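Local structure of probable mRNA-capping enzyme (Acanthamoeba polyphaga mimivirus, 3BGY) at residues N21-V24 with E25-D29; I135-N139 with W140-I144. The protein removes the terminal phosphate of the RNA 5' end as the triphosphatase domain of an mRNA-capping enzyme that also probably adds and methylates the guanosine cap. All coordinates share one frame; numbering follows the deposited sequence. Where two conformers were deposited one is given.

Contact 1 (N21-V24 with E25-D29); sequences NEIV and EMLRD
Two successive turns of helix 17-32, an amphipathic helix lying against the outside of the triphosphatase barrel, meet here through Ile23 and Leu27 and through the i to i+4 helical hydrogen bonds. Leu27 N reaches Ile23 O at 2.8 Å, and Arg28 N reaches Val24 O at 3.0 Å. The bond from Met26 N to Glu22 O measures 3.1 Å; that from Glu25 N to Asn21 O is longer. Glu22 O also accepts a hydrogen bond from a water, 2.8 Å away, and the same water reaches Glu25 OE1 by a weak bond. Beside these bonds the branch CG2 of Ile23, anti to the backbone N (chi1 -68° for CG1), touches Leu27 CD1 at 4.0 Å, one turn further on. The CG of Met26 passes 3.4 Å from Glu22 O, and the chain then bends at chi3 (72°), its end leading away from the preceding turn. Glu22 OE2 bonds to Asn18 ND2. Ile23, Met26 and Leu27 all pack on Phe38 of strand 36-42, while Ile23 and Leu27 also touch Ile221 of helix 221-235. These three apolar side chains are thus buried against the barrel and helix 221-235, while the backbone bonds satisfy the carbonyls of Asn21 to Val24.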
ATOM      1  N   ASN A  21      23.165  -7.682   4.451  1.00 12.68           N
ATOM      2  CA  ASN A  21      23.892  -6.938   3.409  1.00 10.81           C
ATOM      3  C   ASN A  21      23.044  -6.511   2.203  1.00 13.19           C
ATOM      4  O   ASN A  21      23.193  -5.400   1.682  1.00 14.27           O
ATOM      5  CB  ASN A  21      25.125  -7.752   2.974  1.00 15.80           C
ATOM      6  CG  ASN A  21      26.158  -7.838   4.085  1.00 18.99           C
ATOM      7  OD1 ASN A  21      26.188  -6.980   4.972  1.00 14.30           O
ATOM      8  ND2 ASN A  21      27.037  -8.845   4.030  1.00 15.88           N
ATOM      9  N   GLU A  22      22.102  -7.366   1.824  1.00 12.34           N
ATOM     10  CA  GLU A  22      21.219  -7.061   0.704  1.00 13.33           C
ATOM     11  C   GLU A  22      20.229  -5.954   1.086  1.00 13.16           C
ATOM     12  O   GLU A  22      19.977  -5.074   0.283  1.00 14.14           O
ATOM     13  CB  GLU A  22      20.477  -8.316   0.251  1.00 18.70           C
ATOM     14  CG  GLU A  22      21.360  -9.257  -0.553  1.00 25.68           C
ATOM     15  CD  GLU A  22      20.609 -10.432  -1.185  1.00 40.65           C
ATOM     16  OE1 GLU A  22      19.352 -10.411  -1.224  1.00 32.37           O
ATOM     17  OE2 GLU A  22      21.295 -11.371  -1.670  1.00 38.67           O
ATOM     18  N   ILE A  23      19.739  -5.984   2.329  1.00 15.87           N
ATOM     19  CA  ILE A  23      18.789  -4.968   2.832  1.00 12.74           C
ATOM     20  C   ILE A  23      19.502  -3.619   2.968  1.00 14.58           C
ATOM     21  O   ILE A  23      18.914  -2.579   2.687  1.00 14.05           O
ATOM     22  CB  ILE A  23      18.125  -5.425   4.150  1.00 12.67           C
ATOM     23  CG1 ILE A  23      17.228  -6.606   3.830  1.00 14.76           C
ATOM     24  CG2 ILE A  23      17.216  -4.319   4.772  1.00 12.46           C
ATOM     25  CD1 ILE A  23      16.828  -7.454   5.016  1.00 15.90           C
ATOM     26  N   VAL A  24      20.763  -3.622   3.406  1.00 10.93           N
ATOM     27  CA  VAL A  24      21.537  -2.352   3.482  1.00 10.61           C
ATOM     28  C   VAL A  24      21.619  -1.694   2.090  1.00 13.22           C
ATOM     29  O   VAL A  24      21.408  -0.491   1.960  1.00 13.04           O
ATOM     30  CB  VAL A  24      22.948  -2.616   4.139  1.00 10.68           C
ATOM     31  CG1 VAL A  24      23.913  -1.426   3.959  1.00 13.03           C
ATOM     32  CG2 VAL A  24      22.749  -2.894   5.591  1.00 10.95           C
ATOM     33  N   GLU A  25      21.836  -2.479   1.040  1.00 11.69           N
ATOM     34  CA  GLU A  25      21.881  -1.945  -0.320  1.00 14.04           C
ATOM     35  C   GLU A  25      20.513  -1.407  -0.734  1.00 14.27           C
ATOM     36  O   GLU A  25      20.441  -0.329  -1.324  1.00 14.66           O
ATOM     37  CB  GLU A  25      22.349  -3.013  -1.326  1.00 17.49           C
ATOM     38  CG  GLU A  25      23.735  -3.558  -0.991  1.00 27.09           C
ATOM     39  CD  GLU A  25      24.310  -4.458  -2.069  1.00 42.93           C
ATOM     40  OE1 GLU A  25      23.678  -5.494  -2.391  1.00 50.84           O
ATOM     41  OE2 GLU A  25      25.405  -4.125  -2.575  1.00 52.13           O
ATOM     42  N   MET A  26      19.441  -2.125  -0.353  1.00 15.29           N
ATOM     43  CA  MET A  26      18.066  -1.698  -0.669  1.00 13.12           C
ATOM     44  C   MET A  26      17.753  -0.396   0.028  1.00 15.07           C
ATOM     45  O   MET A  26      17.087   0.470  -0.540  1.00 14.84           O
ATOM     46  CB  MET A  26      17.034  -2.749  -0.260  1.00 17.69           C
ATOM     47  CG  MET A  26      17.049  -3.977  -1.105  1.00 18.77           C
ATOM     48  SD  MET A  26      15.980  -5.242  -0.378  1.00 21.06           S
ATOM     49  CE  MET A  26      14.368  -4.539  -0.721  1.00 16.88           C
ATOM     50  N   LEU A  27      18.240  -0.250   1.257  1.00 11.20           N
ATOM     51  CA  LEU A  27      18.014   0.990   2.029  1.00 11.53           C
ATOM     52  C   LEU A  27      18.732   2.182   1.407  1.00 16.47           C
ATOM     53  O   LEU A  27      18.214   3.300   1.421  1.00 14.64           O
ATOM     54  CB  LEU A  27      18.451   0.821   3.492  1.00 12.94           C
ATOM     55  CG  LEU A  27      17.500   0.024   4.372  1.00 10.17           C
ATOM     56  CD1 LEU A  27      18.204  -0.515   5.591  1.00 14.16           C
ATOM     57  CD2 LEU A  27      16.316   0.892   4.754  1.00 17.55           C
ATOM     58  N   ARG A  28      19.926   1.936   0.873  1.00 14.48           N
ATOM     59  CA  ARG A  28      20.699   2.979   0.210  1.00 14.79           C
ATOM     60  C   ARG A  28      20.011   3.379  -1.089  1.00 17.70           C
ATOM     61  O   ARG A  28      19.893   4.569  -1.369  1.00 19.21           O
ATOM     62  CB  ARG A  28      22.123   2.502  -0.087  1.00 14.26           C
ATOM     63  CG  ARG A  28      23.012   3.625  -0.670  1.00 24.29           C
ATOM     64  CD  ARG A  28      24.449   3.158  -0.889  1.00 45.08           C
ATOM     65  NE  ARG A  28      24.553   2.153  -1.946  1.00 58.38           N
ATOM     66  CZ  ARG A  28      25.697   1.688  -2.449  1.00 69.22           C
ATOM     67  NH1 ARG A  28      26.869   2.125  -1.997  1.00 69.65           N
ATOM     68  NH2 ARG A  28      25.670   0.795  -3.431  1.00 74.07           N
ATOM     69  N   ASP A  29      19.534   2.389  -1.856  1.00 15.78           N
ATOM     70  CA  ASP A  29      18.833   2.667  -3.120  1.00 20.02           C
ATOM     71  C   ASP A  29      17.564   3.461  -2.879  1.00 19.81           C
ATOM     72  O   ASP A  29      17.262   4.399  -3.635  1.00 19.11           O
ATOM     73  CB  ASP A  29      18.511   1.381  -3.864  1.00 20.43           C
ATOM     74  CG  ASP A  29      19.739   0.725  -4.461  1.00 30.19           C
ATOM     75  OD1 ASP A  29      20.825   1.345  -4.505  1.00 38.17           O
ATOM     76  OD2 ASP A  29      19.623  -0.434  -4.876  1.00 30.90           O
TER
HETATM   77  O   HOH W   1      20.222  -5.590  -2.478  1.00 28.60           O

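Contact 2 (I135-N139 with W140-I144)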
ATOM      1  N   ILE A 135      12.526  -9.402  -1.266  0.50 20.59           N
ATOM      2  CA  ILE A 135      13.171 -10.568  -0.664  0.50 23.69           C
ATOM      3  C   ILE A 135      12.376 -11.133   0.502  0.50 21.97           C
ATOM      4  O   ILE A 135      11.714 -10.402   1.249  0.50 18.91           O
ATOM      5  CB  ILE A 135      14.653 -10.329  -0.231  0.50 22.09           C
ATOM      6  CG1 ILE A 135      14.772  -9.169   0.754  0.50 20.66           C
ATOM      7  CG2 ILE A 135      15.559 -10.126  -1.460  0.50 28.34           C
ATOM      8  CD1 ILE A 135      16.099  -9.144   1.460  0.50 31.51           C
ATOM      9  N   GLY A 136      12.399 -12.457   0.602  1.00 22.97           N
ATOM     10  CA  GLY A 136      11.728 -13.152   1.683  1.00 21.96           C
ATOM     11  C   GLY A 136      12.814 -13.329   2.731  1.00 23.22           C
ATOM     12  O   GLY A 136      14.004 -13.217   2.425  1.00 30.94           O
ATOM     13  N   ILE A 137      12.408 -13.496   3.977  1.00 19.77           N
ATOM     14  CA  ILE A 137      13.362 -13.639   5.073  1.00 20.43           C
ATOM     15  C   ILE A 137      13.275 -15.059   5.597  1.00 24.46           C
ATOM     16  O   ILE A 137      12.180 -15.550   5.849  1.00 25.56           O
ATOM     17  CB  ILE A 137      13.046 -12.605   6.195  1.00 17.23           C
ATOM     18  CG1 ILE A 137      13.199 -11.173   5.645  1.00 17.43           C
ATOM     19  CG2 ILE A 137      13.890 -12.840   7.455  1.00 20.24           C
ATOM     20  CD1 ILE A 137      14.595 -10.823   5.112  1.00 18.32           C
ATOM     21  N   ASP A 138      14.428 -15.701   5.779  1.00 25.98           N
ATOM     22  CA  ASP A 138      14.456 -17.073   6.294  1.00 28.11           C
ATOM     23  C   ASP A 138      13.933 -17.140   7.735  1.00 23.18           C
ATOM     24  O   ASP A 138      14.385 -16.397   8.619  1.00 23.40           O
ATOM     25  CB  ASP A 138      15.878 -17.666   6.246  1.00 32.99           C
ATOM     26  CG  ASP A 138      16.454 -17.759   4.834  1.00 38.81           C
ATOM     27  OD1 ASP A 138      15.701 -17.771   3.834  1.00 43.92           O
ATOM     28  OD2 ASP A 138      17.700 -17.829   4.731  1.00 50.02           O
ATOM     29  N   ASN A 139      12.950 -18.023   7.942  1.00 27.63           N
ATOM     30  CA  ASN A 139      12.322 -18.293   9.242  1.00 29.37           C
ATOM     31  C   ASN A 139      11.487 -17.205   9.953  1.00 32.85           C
ATOM     32  O   ASN A 139      11.108 -17.366  11.121  1.00 31.88           O
ATOM     33  CB  ASN A 139      13.344 -18.931  10.214  1.00 38.97           C
ATOM     34  CG  ASN A 139      14.009 -20.182   9.630  1.00 45.38           C
ATOM     35  OD1 ASN A 139      15.234 -20.239   9.479  1.00 46.85           O
ATOM     36  ND2 ASN A 139      13.199 -21.166   9.267  1.00 47.42           N
ATOM     37  N   TRP A 140      11.260 -16.077   9.282  1.00 23.65           N
ATOM     38  CA  TRP A 140      10.430 -14.992   9.831  1.00 24.51           C
ATOM     39  C   TRP A 140       9.400 -14.695   8.758  1.00 20.44           C
ATOM     40  O   TRP A 140       9.733 -14.568   7.580  1.00 24.27           O
ATOM     41  CB  TRP A 140      11.243 -13.740  10.155  1.00 16.92           C
ATOM     42  CG  TRP A 140      12.223 -13.959  11.256  1.00 21.46           C
ATOM     43  CD1 TRP A 140      13.475 -14.490  11.130  1.00 25.54           C
ATOM     44  CD2 TRP A 140      12.053 -13.654  12.637  1.00 18.66           C
ATOM     45  NE1 TRP A 140      14.101 -14.527  12.337  1.00 23.30           N
ATOM     46  CE2 TRP A 140      13.261 -14.019  13.291  1.00 24.49           C
ATOM     47  CE3 TRP A 140      11.007 -13.092  13.395  1.00 30.24           C
ATOM     48  CZ2 TRP A 140      13.457 -13.847  14.677  1.00 27.74           C
ATOM     49  CZ3 TRP A 140      11.196 -12.913  14.789  1.00 30.23           C
ATOM     50  CH2 TRP A 140      12.422 -13.291  15.410  1.00 28.89           C
ATOM     51  N   ALA A 141       8.149 -14.563   9.170  1.00 19.61           N
ATOM     52  CA  ALA A 141       7.049 -14.345   8.233  1.00 17.32           C
ATOM     53  C   ALA A 141       6.900 -12.897   7.730  1.00 19.48           C
ATOM     54  O   ALA A 141       5.886 -12.223   7.983  1.00 19.17           O
ATOM     55  CB  ALA A 141       5.742 -14.852   8.862  1.00 23.43           C
ATOM     56  N   ILE A 142       7.939 -12.427   7.039  1.00 15.98           N
ATOM     57  CA  ILE A 142       7.957 -11.079   6.448  1.00 12.52           C
ATOM     58  C   ILE A 142       8.655 -11.038   5.132  1.00 16.84           C
ATOM     59  O   ILE A 142       9.449 -11.938   4.803  1.00 15.89           O
ATOM     60  CB  ILE A 142       8.728 -10.018   7.316  1.00 14.98           C
ATOM     61  CG1 ILE A 142      10.083 -10.542   7.803  1.00 14.55           C
ATOM     62  CG2 ILE A 142       7.882  -9.537   8.421  1.00 20.33           C
ATOM     63  CD1 ILE A 142      10.990  -9.491   8.403  1.00 18.81           C
ATOM     64  N   THR A 143       8.297 -10.034   4.334  1.00 12.39           N
ATOM     65  CA  THR A 143       8.976  -9.789   3.078  1.00 11.60           C
ATOM     66  C   THR A 143       9.444  -8.348   3.120  1.00 16.02           C
ATOM     67  O   THR A 143       8.836  -7.533   3.801  1.00 19.09           O
ATOM     68  CB  THR A 143       8.145 -10.050   1.808  1.00 14.71           C
ATOM     69  OG1 THR A 143       6.975  -9.227   1.779  1.00 22.93           O
ATOM     70  CG2 THR A 143       7.748 -11.510   1.711  1.00 16.13           C
ATOM     71  N   ILE A 144      10.577  -8.059   2.487  1.00 14.86           N
ATOM     72  CA  ILE A 144      11.086  -6.684   2.455  1.00 10.91           C
ATOM     73  C   ILE A 144      10.943  -6.311   0.976  1.00 18.31           C
ATOM     74  O   ILE A 144      11.413  -7.036   0.100  1.00 16.75           O
ATOM     75  CB  ILE A 144      12.595  -6.597   2.826  1.00 14.61           C
ATOM     76  CG1 ILE A 144      12.970  -7.451   4.047  1.00 27.78           C
ATOM     77  CG2 ILE A 144      13.008  -5.158   3.001  1.00 17.44           C
ATOM     78  CD1 ILE A 144      12.504  -6.971   5.376  1.00 24.84           C
TER
HETATM   79  O   HOH W   2       9.622 -14.537   3.953  1.00 33.39           O
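Ile135 and Ile144 pair in the last rungs of a beta hairpin, where strand 122-136 turns back into strand 142-152. Their backbones form an antiparallel hydrogen-bonded pair: Ile135 N gives to Ile144 O at 3.0 Å and Ile144 N to Ile135 O at 2.9 Å, both nearly straight. Ile135 O is also approached by Thr143 CA in a CA-H...O contact of 3.3 Å. Gly136 and Thr143 follow as a non-hydrogen-bonded pair. Beyond them the ladder opens: Ile137 N reaches Ile142 O only weakly, at 3.4 Å, and a water bridges the two, accepting from the nitrogen and donating to the oxygen at 2.7 Å. A type II turn from Ile137 to Trp140, with Asn139 at a positive phi of 66°, reverses the chain, and an inverse gamma turn centred on Ala141 leads into the return strand.

The apolar contacts centre on Ile137. Ile137 CG1, set beside the backbone N (chi1 -62°), meets CG1 of Ile142 at 3.8 Å, and its CD1 reaches CG1 of Ile144. The other branch, Ile137 CG2, lies 3.9 Å from Trp140 CB and comes obliquely to the indole. Around that ring, Asn139 O sits over one face and Asp138 O at the edge, 3.3 Å from Trp140 CD1. In the conformer given, Ile135 lies alongside Ile144, pointing the same way.

Helix 17-32 covers Ile135 and Ile137 through Ile23, and Glu19 of that helix accepts from Asp138 N. Strand 36-42 flanks the return strand, with backbone hydrogen bonds joining Thr143 to Ser41, while Trp140 meets Phe232 of helix 221-235, their rings inclined at about 60°.

Overall arrangement
From the N terminus, the chain first forms contact 1 within helix 17-32, where no loop is closed beyond the turns of the helix itself. It then runs through strand 36-42 and on to strand 122-136, whose end opens contact 2; that contact closes the short hairpin loop into strand 142-152. The two are therefore in series, neither nested nor crossed, with centres about 15 Å apart on the same side of the chain's centre. They touch directly: Ile23 CD1 packs on Ile144 CG1 at 4.0 Å, and Met26 CE approaches Ile144 O. Helix 17-32 is thereby laid over this barrel hairpin, and helix 221-235 contacts both.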